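Local atomic coordinates of putative superoxide reductase (Thermotoga maritima, PDB entry 3QZB), a protein that probably reduces superoxide to hydrogen peroxide at a non-haem iron centre, using electrons delivered by rubredoxin. Residues F24-A35 and I47-P58; V83-G92 and V103-V113. All coordinates share one frame; numbering follows the deposited sequence. Where two conformers were deposited one is given.

How the interactions relate
Along the chain, interaction 1 comes first: residues 24-35 pass the iron site at His-29 and enter strand 31-34; a connection that includes strand 38-39 leads back, and residues 47-58 return antiparallel to the metal. It closes before interaction 2 opens, so the two follow in series and neither nest nor cross. In interaction 2, residues 83-92 run along and out of strand 81-87, a strandless loop follows, and residues 103-113 come back alongside them. The contacts meet where strand 44-51 pairs with strand 103-115, with probable hydrogen bonds from Ile-47 N to Thr-111 O and Val-49 N to Val-109 O. Together they tie the iron site, the three-stranded sheet and the second sheet of the immunoglobulin-like sandwich.

Interaction 1 of 2, residues F24-A35 and I47-P58; sequences FKKEKHVPVIEA and IVVTVGKEIPHP. With FE (Fe (III) ion), chain B.
Glu-34 OE2 is gripped by Lys-53 NZ and two waters. The direct salt bridge from NZ is long and weak at 3.4 Å, but water 4 links OE2 (2.6 Å) to the same NZ, and water 3 lies within bonding distance of OE2, Val-32 O and Thr-50 OG1. Lys-53 crosses Glu-34 at about a right angle: with CG anti to the backbone N (chi1 176°) and a bend at chi2, its chain carries NZ to the carboxylate. Lys-53 CB packs 3.8 Å from Val-32 CG2. In the strands themselves, paired backbone bonds join Val-32 to Thr-50 and Glu-34 to Val-48; Glu-34 N meets Val-48 O at 2.8 Å. On the other face Pro-31 CB touches both Val-49 CG1 and Val-51 CG2. Beyond the strands, water 2 joins Lys-28 O and Val-30 O to Gly-52 N. The edge of Phe-24 meets the Glu-54 methylene, CE2 to CG 3.4 Å, in one of two deposited conformers of Glu-54. Replacing Phe-24 by alanine would remove that edge and would probably leave the Glu-54 chain freer to turn. Ile-55 CD1 lies against the backbone of Lys-25 and Lys-26. At the far end His-29 NE2 and His-57 NE2 each bind the iron at 2.2 Å, their rings oblique with planes 70° apart. Glu-27 OE2 accepts from both ND1 (2.7 Å) and the backbone N of His-29, fixing the ring's rotation; His-57 ND1 is likewise held by Pro-58 O. With His-63, His-130 and Cys-127, these two residues complete the four-histidine, one-cysteine iron centre characteristic of superoxide reductases.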
loop_
_atom_site.group_PDB
_atom_site.type_symbol
_atom_site.label_atom_id
_atom_site.label_comp_id
_atom_site.label_asym_id
_atom_site.label_seq_id
_atom_site.Cartn_x
_atom_site.Cartn_y
_atom_site.Cartn_z
ATOM N N PHE A 24 19.805 16.581 5.092
ATOM C CA PHE A 24 18.574 16.936 5.812
ATOM C C PHE A 24 18.648 18.272 6.551
ATOM O O PHE A 24 17.628 18.872 6.852
ATOM C CB PHE A 24 18.138 15.816 6.766
ATOM C CG PHE A 24 18.939 15.727 8.032
ATOM C CD1 PHE A 24 20.115 15.010 8.080
ATOM C CD2 PHE A 24 18.525 16.420 9.175
ATOM C CE1 PHE A 24 20.848 14.925 9.249
ATOM C CE2 PHE A 24 19.281 16.356 10.348
ATOM C CZ PHE A 24 20.421 15.610 10.388
ATOM N N LYS A 25 19.871 18.737 6.823
ATOM C CA LYS A 25 20.031 20.054 7.426
ATOM C C LYS A 25 19.755 21.190 6.442
ATOM O O LYS A 25 19.648 22.344 6.854
ATOM C CB LYS A 25 21.436 20.199 8.040
ATOM C CG LYS A 25 21.644 19.222 9.185
ATOM C CD LYS A 25 22.990 19.337 9.904
ATOM C CE LYS A 25 22.969 18.399 11.138
ATOM N NZ LYS A 25 24.182 18.495 12.014
ATOM N N LYS A 26 19.687 20.877 5.143
ATOM C CA LYS A 26 19.455 21.856 4.090
ATOM C C LYS A 26 18.157 21.614 3.344
ATOM O O LYS A 26 17.693 22.507 2.668
ATOM C CB LYS A 26 20.610 21.799 3.090
ATOM C CG LYS A 26 21.938 22.236 3.737
ATOM C CD LYS A 26 23.169 22.192 2.838
ATOM C CE LYS A 26 24.436 22.664 3.631
ATOM N NZ LYS A 26 25.728 22.590 2.859
ATOM N N GLU A 27 17.581 20.420 3.428
ATOM C CA GLU A 27 16.514 19.971 2.538
ATOM C C GLU A 27 15.444 19.237 3.344
ATOM O O GLU A 27 15.695 18.132 3.869
ATOM C CB GLU A 27 17.091 19.093 1.433
ATOM C CG GLU A 27 16.036 18.443 0.527
ATOM C CD GLU A 27 15.040 19.420 -0.088
ATOM O OE1 GLU A 27 15.495 20.228 -0.960
ATOM O OE2 GLU A 27 13.874 19.369 0.303
ATOM N N LYS A 28 14.243 19.824 3.452
ATOM C CA LYS A 28 13.149 19.275 4.214
ATOM C C LYS A 28 12.725 17.879 3.745
ATOM O O LYS A 28 12.156 17.138 4.545
ATOM C CB LYS A 28 11.955 20.210 4.157
ATOM C CG LYS A 28 11.320 20.389 2.798
ATOM C CD LYS A 28 10.104 21.285 2.753
ATOM C CE LYS A 28 10.302 22.676 3.133
ATOM N NZ LYS A 28 11.169 23.305 2.115
ATOM N N HIS A 29 12.916 17.531 2.478
ATOM C CA HIS A 29 12.394 16.294 1.968
ATOM C C HIS A 29 13.197 15.050 2.331
ATOM O O HIS A 29 12.708 13.941 2.097
ATOM C CB HIS A 29 12.270 16.362 0.452
ATOM C CG HIS A 29 11.180 17.236 -0.040
ATOM N ND1 HIS A 29 11.377 18.532 -0.479
ATOM C CD2 HIS A 29 9.857 17.007 -0.098
ATOM C CE1 HIS A 29 10.186 19.013 -0.830
ATOM N NE2 HIS A 29 9.245 18.121 -0.575
ATOM N N VAL A 30 14.378 15.191 2.893
ATOM C CA VAL A 30 15.231 14.018 3.107
ATOM C C VAL A 30 14.611 13.133 4.205
ATOM O O VAL A 30 14.337 13.603 5.327
ATOM C CB VAL A 30 16.644 14.430 3.510
ATOM C CG1 VAL A 30 17.452 13.176 3.852
ATOM C CG2 VAL A 30 17.295 15.297 2.398
ATOM N N PRO A 31 14.441 11.819 3.938
ATOM C CA PRO A 31 13.956 10.924 5.019
ATOM C C PRO A 31 15.138 10.593 5.922
ATOM O O PRO A 31 16.163 10.118 5.433
ATOM C CB PRO A 31 13.411 9.729 4.250
ATOM C CG PRO A 31 14.236 9.656 3.012
ATOM C CD PRO A 31 14.546 11.122 2.647
ATOM N N VAL A 32 15.007 10.868 7.204
ATOM C CA VAL A 32 16.080 10.699 8.154
ATOM C C VAL A 32 15.875 9.421 8.978
ATOM O O VAL A 32 14.823 9.248 9.588
ATOM C CB VAL A 32 16.221 11.901 9.087
ATOM C CG1 VAL A 32 17.349 11.653 10.111
ATOM C CG2 VAL A 32 16.485 13.179 8.252
ATOM N N ILE A 33 16.855 8.521 8.903
ATOM C CA ILE A 33 16.831 7.230 9.597
ATOM C C ILE A 33 17.441 7.377 10.992
ATOM O O ILE A 33 18.537 7.957 11.123
ATOM C CB ILE A 33 17.667 6.207 8.820
ATOM C CG1 ILE A 33 17.057 5.922 7.434
ATOM C CG2 ILE A 33 17.727 4.867 9.621
ATOM C CD1 ILE A 33 18.036 5.306 6.448
ATOM N N GLU A 34 16.762 6.848 11.995
ATOM C CA GLU A 34 17.334 6.654 13.331
ATOM C C GLU A 34 17.273 5.161 13.634
ATOM O O GLU A 34 16.202 4.584 13.710
ATOM C CB GLU A 34 16.544 7.414 14.350
ATOM C CG GLU A 34 16.604 8.907 14.137
ATOM C CD GLU A 34 15.671 9.646 15.078
ATOM O OE1 GLU A 34 16.028 9.811 16.273
ATOM O OE2 GLU A 34 14.583 10.070 14.666
ATOM N N ALA A 35 18.443 4.568 13.790
ATOM C CA ALA A 35 18.541 3.129 14.075
ATOM C C ALA A 35 19.882 2.932 14.775
ATOM O O ALA A 35 20.827 3.658 14.501
ATOM C CB ALA A 35 18.493 2.307 12.761
ATOM N N ILE A 47 13.486 1.111 14.131
ATOM C CA ILE A 47 13.895 2.022 13.086
ATOM C C ILE A 47 12.848 3.122 12.955
ATOM O O ILE A 47 11.680 2.872 12.710
ATOM C CB ILE A 47 14.049 1.303 11.731
ATOM C CG1 ILE A 47 15.047 0.149 11.812
ATOM C CG2 ILE A 47 14.444 2.293 10.637
ATOM C CD1 ILE A 47 15.065 -0.723 10.517
ATOM N N VAL A 48 13.312 4.352 13.227
ATOM C CA VAL A 48 12.454 5.536 13.055
ATOM C C VAL A 48 12.878 6.213 11.764
ATOM O O VAL A 48 14.073 6.405 11.492
ATOM C CB VAL A 48 12.574 6.519 14.237
ATOM C CG1 VAL A 48 11.516 7.626 14.099
ATOM C CG2 VAL A 48 12.411 5.801 15.563
ATOM N N VAL A 49 11.889 6.580 10.943
ATOM C CA VAL A 49 12.184 7.377 9.738
ATOM C C VAL A 49 11.231 8.584 9.748
ATOM O O VAL A 49 10.043 8.438 9.986
ATOM C CB VAL A 49 12.021 6.593 8.443
ATOM C CG1 VAL A 49 12.500 7.428 7.275
ATOM C CG2 VAL A 49 12.753 5.251 8.495
ATOM N N THR A 50 11.815 9.767 9.540
ATOM C CA THR A 50 11.078 11.035 9.611
ATOM C C THR A 50 11.430 11.915 8.433
ATOM O O THR A 50 12.588 12.124 8.129
ATOM C CB THR A 50 11.457 11.781 10.904
ATOM O OG1 THR A 50 11.311 10.902 12.037
ATOM C CG2 THR A 50 10.612 13.030 11.109
ATOM N N VAL A 51 10.414 12.435 7.755
ATOM C CA VAL A 51 10.633 13.521 6.754
ATOM C C VAL A 51 10.236 14.824 7.479
ATOM O O VAL A 51 9.263 14.893 8.178
ATOM C CB VAL A 51 9.784 13.287 5.495
ATOM C CG1 VAL A 51 9.915 14.455 4.511
ATOM C CG2 VAL A 51 10.199 11.969 4.808
ATOM N N GLY A 52 11.049 15.840 7.244
ATOM C CA GLY A 52 10.789 17.163 7.787
ATOM C C GLY A 52 11.338 17.183 9.163
ATOM O O GLY A 52 10.796 17.868 9.991
ATOM N N LYS A 53 12.405 16.402 9.383
ATOM C CA LYS A 53 13.015 16.168 10.670
ATOM C C LYS A 53 13.536 17.445 11.356
ATOM O O LYS A 53 13.195 17.743 12.496
ATOM C CB LYS A 53 14.146 15.142 10.520
ATOM C CG LYS A 53 14.942 14.867 11.746
ATOM C CD LYS A 53 14.125 14.184 12.818
ATOM C CE LYS A 53 15.056 13.748 13.975
ATOM N NZ LYS A 53 14.315 13.393 15.208
ATOM N N GLU A 54 14.359 18.171 10.629
ATOM C CA GLU A 54 14.929 19.429 11.066
ATOM C C GLU A 54 14.236 20.601 10.428
ATOM O O GLU A 54 13.979 21.586 11.103
ATOM C CB GLU A 54 16.378 19.423 10.690
ATOM C CG GLU A 54 17.228 18.663 11.676
ATOM C CD GLU A 54 17.895 19.558 12.685
ATOM O OE1 GLU A 54 17.183 20.315 13.377
ATOM O OE2 GLU A 54 19.132 19.527 12.779
ATOM N N ILE A 55 13.981 20.529 9.131
ATOM C CA ILE A 55 13.277 21.575 8.404
ATOM C C ILE A 55 11.881 21.060 8.133
ATOM O O ILE A 55 11.715 20.059 7.445
ATOM C CB ILE A 55 13.940 21.949 7.057
ATOM C CG1 ILE A 55 15.392 22.378 7.286
ATOM C CG2 ILE A 55 13.124 23.074 6.387
ATOM C CD1 ILE A 55 16.193 22.566 6.064
ATOM N N PRO A 56 10.854 21.733 8.623
ATOM C CA PRO A 56 9.515 21.206 8.517
ATOM C C PRO A 56 9.011 21.103 7.065
ATOM O O PRO A 56 9.366 21.909 6.197
ATOM C CB PRO A 56 8.665 22.210 9.279
ATOM C CG PRO A 56 9.524 23.223 9.842
ATOM C CD PRO A 56 10.925 22.967 9.472
ATOM N N HIS A 57 8.182 20.081 6.838
ATOM C CA HIS A 57 7.513 19.931 5.560
ATOM C C HIS A 57 6.026 20.170 5.770
ATOM O O HIS A 57 5.445 19.697 6.740
ATOM C CB HIS A 57 7.771 18.535 4.945
ATOM C CG HIS A 57 7.265 18.394 3.528
ATOM N ND1 HIS A 57 5.922 18.218 3.245
ATOM C CD2 HIS A 57 7.901 18.432 2.324
ATOM C CE1 HIS A 57 5.753 18.167 1.931
ATOM N NE2 HIS A 57 6.923 18.301 1.343
ATOM N N PRO A 58 5.360 20.866 4.814
ATOM C CA PRO A 58 3.909 21.030 4.913
ATOM C C PRO A 58 3.116 19.752 4.996
ATOM O O PRO A 58 3.580 18.674 4.519
ATOM C CB PRO A 58 3.572 21.793 3.615
ATOM C CG PRO A 58 4.814 22.533 3.274
ATOM C CD PRO A 58 5.929 21.584 3.663
HETATM FE FE FE B . 7.136 18.483 -0.866
HETATM O O HOH W 1 15.130 18.111 7.660
HETATM O O HOH W 2 13.867 15.987 6.412
HETATM O O HOH W 3 13.879 9.825 12.187
HETATM O O HOH W 4 12.688 10.972 16.119
#

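Interaction 2 of 2, residues V83-G92 and V103-V113; sequences VGRYEFNAHG and VYTEPTVTTVV
Phe-88 lays one ring face over the corner at Pro-107, whose CA stands 3.7 Å from the ring centroid, 15° off the normal, a CH-pi contact. Glu-106 O lies over the same face, Tyr-86 O over the opposite one, and Thr-105 CG2 and Val-109 CB meet the rim. The ring swings there because CG sits beside the backbone N, anti to the carbonyl carbon (chi1 -46°). An inverse gamma turn at Pro-107 makes the corner and presents its CA to the ring. Next along, Tyr-86 crosses Val-109 at about a right angle, CD1 to CG2 3.7 Å, and its hydroxyl donates to Thr-111 OG1 at 2.7 Å, so the ring is packed along its side and its hydroxyl is bonded. Val-83 CG1 and Val-113 CG1 meet tightly at 3.5 Å. Before the corner, at Val-103 to Thr-105, the backbones come together: Thr-105 N bonds Ala-90 O at 2.8 Å, and Gly-92 N bonds Val-103 O. Gly-92 CA lies over a face of the Tyr-104 ring, 3.8 Å from its centroid, where a side chain on the glycine would clash with Tyr-104 OH. Ala-90 CB packs against Thr-105 OG1 and Val-103 CG1. Thr-105 OG1 takes only a weak bond from Ala-90 N; its stronger partner is Val-83 O of the second subunit. Asn-59 holds His-91 ND1 and Thr-105 O. Strand 81-87 pairs with strand 65-74 in one sheet and strand 108-113 with strand 44-51 in the other; residues 103-106, Thr-110, Val-112 and Val-113, from both sides of the corner, pair antiparallel with a strand of the second subunit, continuing the sheet across the interface.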
loop_
_atom_site.group_PDB
_atom_site.type_symbol
_atom_site.label_atom_id
_atom_site.label_comp_id
_atom_site.label_asym_id
_atom_site.label_seq_id
_atom_site.Cartn_x
_atom_site.Cartn_y
_atom_site.Cartn_z
ATOM N N VAL A 83 11.270 -3.920 3.694
ATOM C CA VAL A 83 10.899 -4.037 5.104
ATOM C C VAL A 83 9.436 -3.644 5.325
ATOM O O VAL A 83 8.702 -4.292 6.033
ATOM C CB VAL A 83 11.849 -3.186 5.971
ATOM C CG1 VAL A 83 11.347 -2.969 7.392
ATOM C CG2 VAL A 83 13.251 -3.805 5.962
ATOM N N GLY A 84 9.005 -2.560 4.648
ATOM C CA GLY A 84 7.647 -2.105 4.786
ATOM C C GLY A 84 7.413 -0.852 3.959
ATOM O O GLY A 84 8.337 -0.233 3.529
ATOM N N ARG A 85 6.116 -0.566 3.772
ATOM C CA ARG A 85 5.655 0.695 3.188
ATOM C C ARG A 85 4.695 1.273 4.200
ATOM O O ARG A 85 3.787 0.566 4.699
ATOM C CB ARG A 85 4.967 0.474 1.836
ATOM C CG ARG A 85 4.361 1.781 1.249
ATOM C CD ARG A 85 3.773 1.521 -0.100
ATOM N NE ARG A 85 2.877 2.561 -0.604
ATOM C CZ ARG A 85 3.026 3.217 -1.768
ATOM N NH1 ARG A 85 4.182 3.256 -2.441
ATOM N NH2 ARG A 85 1.987 3.903 -2.247
ATOM N N TYR A 86 4.887 2.556 4.515
ATOM C CA TYR A 86 4.168 3.225 5.609
ATOM C C TYR A 86 3.529 4.493 5.023
ATOM O O TYR A 86 4.245 5.433 4.644
ATOM C CB TYR A 86 5.169 3.556 6.742
ATOM C CG TYR A 86 6.059 2.375 7.109
ATOM C CD1 TYR A 86 5.559 1.341 7.915
ATOM C CD2 TYR A 86 7.312 2.238 6.558
ATOM C CE1 TYR A 86 6.349 0.178 8.176
ATOM C CE2 TYR A 86 8.078 1.105 6.835
ATOM C CZ TYR A 86 7.613 0.091 7.608
ATOM O OH TYR A 86 8.431 -0.999 7.832
ATOM N N GLU A 87 2.224 4.441 4.896
ATOM C CA GLU A 87 1.474 5.470 4.211
ATOM C C GLU A 87 0.857 6.432 5.218
ATOM O O GLU A 87 0.276 5.983 6.203
ATOM C CB GLU A 87 0.376 4.836 3.352
ATOM C CG GLU A 87 0.913 3.988 2.256
ATOM C CD GLU A 87 -0.155 3.457 1.344
ATOM O OE1 GLU A 87 -1.343 3.781 1.473
ATOM O OE2 GLU A 87 0.213 2.625 0.459
ATOM N N PHE A 88 0.895 7.707 4.876
ATOM C CA PHE A 88 0.380 8.811 5.699
ATOM C C PHE A 88 -0.776 9.409 4.905
ATOM O O PHE A 88 -0.476 10.131 3.927
ATOM C CB PHE A 88 1.494 9.817 5.965
ATOM C CG PHE A 88 2.778 9.146 6.392
ATOM C CD1 PHE A 88 2.818 8.345 7.550
ATOM C CD2 PHE A 88 3.925 9.279 5.660
ATOM C CE1 PHE A 88 4.007 7.698 7.893
ATOM C CE2 PHE A 88 5.070 8.603 6.025
ATOM C CZ PHE A 88 5.106 7.818 7.147
ATOM N N ASN A 89 -2.016 9.060 5.254
ATOM C CA ASN A 89 -3.097 9.207 4.317
ATOM C C ASN A 89 -4.153 10.244 4.651
ATOM O O ASN A 89 -5.118 10.399 3.912
ATOM C CB ASN A 89 -3.735 7.859 4.003
ATOM C CG ASN A 89 -2.789 6.936 3.254
ATOM O OD1 ASN A 89 -1.806 7.413 2.684
ATOM N ND2 ASN A 89 -3.065 5.623 3.257
ATOM N N ALA A 90 -3.993 10.967 5.765
ATOM C CA ALA A 90 -4.908 12.043 6.129
ATOM C C ALA A 90 -4.183 13.366 6.028
ATOM O O ALA A 90 -3.083 13.516 6.586
ATOM C CB ALA A 90 -5.443 11.840 7.540
ATOM N N HIS A 91 -4.783 14.317 5.310
ATOM C CA HIS A 91 -4.157 15.609 5.054
ATOM C C HIS A 91 -5.174 16.749 5.140
ATOM O O HIS A 91 -5.082 17.700 4.368
ATOM C CB HIS A 91 -3.401 15.646 3.727
ATOM C CG HIS A 91 -2.566 14.430 3.510
ATOM N ND1 HIS A 91 -1.379 14.210 4.165
ATOM C CD2 HIS A 91 -2.802 13.351 2.759
ATOM C CE1 HIS A 91 -0.925 13.011 3.815
ATOM N NE2 HIS A 91 -1.764 12.488 2.948
ATOM N N GLY A 92 -6.114 16.649 6.068
ATOM C CA GLY A 92 -7.073 17.751 6.290
ATOM C C GLY A 92 -8.220 17.831 5.300
ATOM O O GLY A 92 -8.988 18.800 5.353
ATOM N N VAL A 103 -8.308 15.590 10.731
ATOM C CA VAL A 103 -7.160 14.713 10.987
ATOM C C VAL A 103 -6.089 14.871 9.923
ATOM O O VAL A 103 -6.343 14.965 8.697
ATOM C CB VAL A 103 -7.564 13.235 11.142
ATOM C CG1 VAL A 103 -8.427 12.731 9.969
ATOM C CG2 VAL A 103 -6.377 12.299 11.399
ATOM N N TYR A 104 -4.833 14.847 10.390
ATOM C CA TYR A 104 -3.613 14.857 9.574
ATOM C C TYR A 104 -2.683 13.768 10.063
ATOM O O TYR A 104 -2.525 13.606 11.269
ATOM C CB TYR A 104 -2.849 16.190 9.711
ATOM C CG TYR A 104 -3.645 17.407 9.248
ATOM C CD1 TYR A 104 -4.639 17.964 10.040
ATOM C CD2 TYR A 104 -3.393 17.976 8.024
ATOM C CE1 TYR A 104 -5.391 19.048 9.603
ATOM C CE2 TYR A 104 -4.139 19.090 7.593
ATOM C CZ TYR A 104 -5.159 19.600 8.374
ATOM O OH TYR A 104 -5.865 20.694 7.892
ATOM N N THR A 105 -2.027 13.070 9.132
ATOM C CA THR A 105 -1.023 12.061 9.473
ATOM C C THR A 105 0.344 12.607 9.114
ATOM O O THR A 105 0.613 12.923 7.938
ATOM C CB THR A 105 -1.240 10.754 8.720
ATOM O OG1 THR A 105 -2.629 10.430 8.803
ATOM C CG2 THR A 105 -0.328 9.680 9.321
ATOM N N GLU A 106 1.218 12.729 10.123
ATOM C CA GLU A 106 2.554 13.239 9.913
ATOM C C GLU A 106 3.496 12.184 9.351
ATOM O O GLU A 106 3.340 10.996 9.635
ATOM C CB GLU A 106 3.150 13.825 11.201
ATOM C CG GLU A 106 2.362 15.040 11.742
ATOM C CD GLU A 106 2.513 16.237 10.820
ATOM O OE1 GLU A 106 3.629 16.753 10.753
ATOM O OE2 GLU A 106 1.562 16.637 10.135
ATOM N N PRO A 107 4.512 12.613 8.596
ATOM C CA PRO A 107 5.424 11.654 7.949
ATOM C C PRO A 107 6.586 11.231 8.841
ATOM O O PRO A 107 7.741 11.542 8.640
ATOM C CB PRO A 107 5.886 12.368 6.700
ATOM C CG PRO A 107 5.925 13.809 7.121
ATOM C CD PRO A 107 4.703 13.970 8.035
ATOM N N THR A 108 6.174 10.461 9.856
ATOM C CA THR A 108 7.019 9.921 10.907
ATOM C C THR A 108 6.547 8.493 11.078
ATOM O O THR A 108 5.353 8.238 11.100
ATOM C CB THR A 108 6.913 10.750 12.232
ATOM O OG1 THR A 108 7.164 12.120 11.965
ATOM C CG2 THR A 108 7.937 10.231 13.269
ATOM N N VAL A 109 7.481 7.547 11.134
ATOM C CA VAL A 109 7.081 6.165 11.401
ATOM C C VAL A 109 8.180 5.464 12.206
ATOM O O VAL A 109 9.343 5.671 11.980
ATOM C CB VAL A 109 6.700 5.404 10.103
ATOM C CG1 VAL A 109 7.927 5.218 9.181
ATOM C CG2 VAL A 109 5.993 4.054 10.448
ATOM N N THR A 110 7.722 4.585 13.093
ATOM C CA THR A 110 8.627 3.641 13.773
ATOM C C THR A 110 8.177 2.233 13.400
ATOM O O THR A 110 7.038 1.854 13.593
ATOM C CB THR A 110 8.567 3.778 15.279
ATOM O OG1 THR A 110 8.812 5.154 15.622
ATOM C CG2 THR A 110 9.612 2.872 15.953
ATOM N N THR A 111 9.108 1.477 12.836
ATOM C CA THR A 111 8.945 0.068 12.463
ATOM C C THR A 111 9.995 -0.748 13.213
ATOM O O THR A 111 11.007 -0.217 13.684
ATOM C CB THR A 111 9.046 -0.067 10.933
ATOM O OG1 THR A 111 8.684 -1.372 10.489
ATOM C CG2 THR A 111 10.382 0.231 10.376
ATOM N N VAL A 112 9.661 -2.020 13.423
ATOM C CA VAL A 112 10.480 -2.899 14.235
ATOM C C VAL A 112 10.859 -4.107 13.358
ATOM O O VAL A 112 9.997 -4.721 12.742
ATOM C CB VAL A 112 9.731 -3.369 15.473
ATOM C CG1 VAL A 112 10.581 -4.365 16.271
ATOM C CG2 VAL A 112 9.325 -2.195 16.332
ATOM N N VAL A 113 12.144 -4.385 13.317
ATOM C CA VAL A 113 12.665 -5.520 12.520
ATOM C C VAL A 113 13.501 -6.434 13.427
ATOM O O VAL A 113 13.917 -6.058 14.512
ATOM C CB VAL A 113 13.542 -5.071 11.348
ATOM C CG1 VAL A 113 12.699 -4.277 10.331
ATOM C CG2 VAL A 113 14.765 -4.275 11.773
#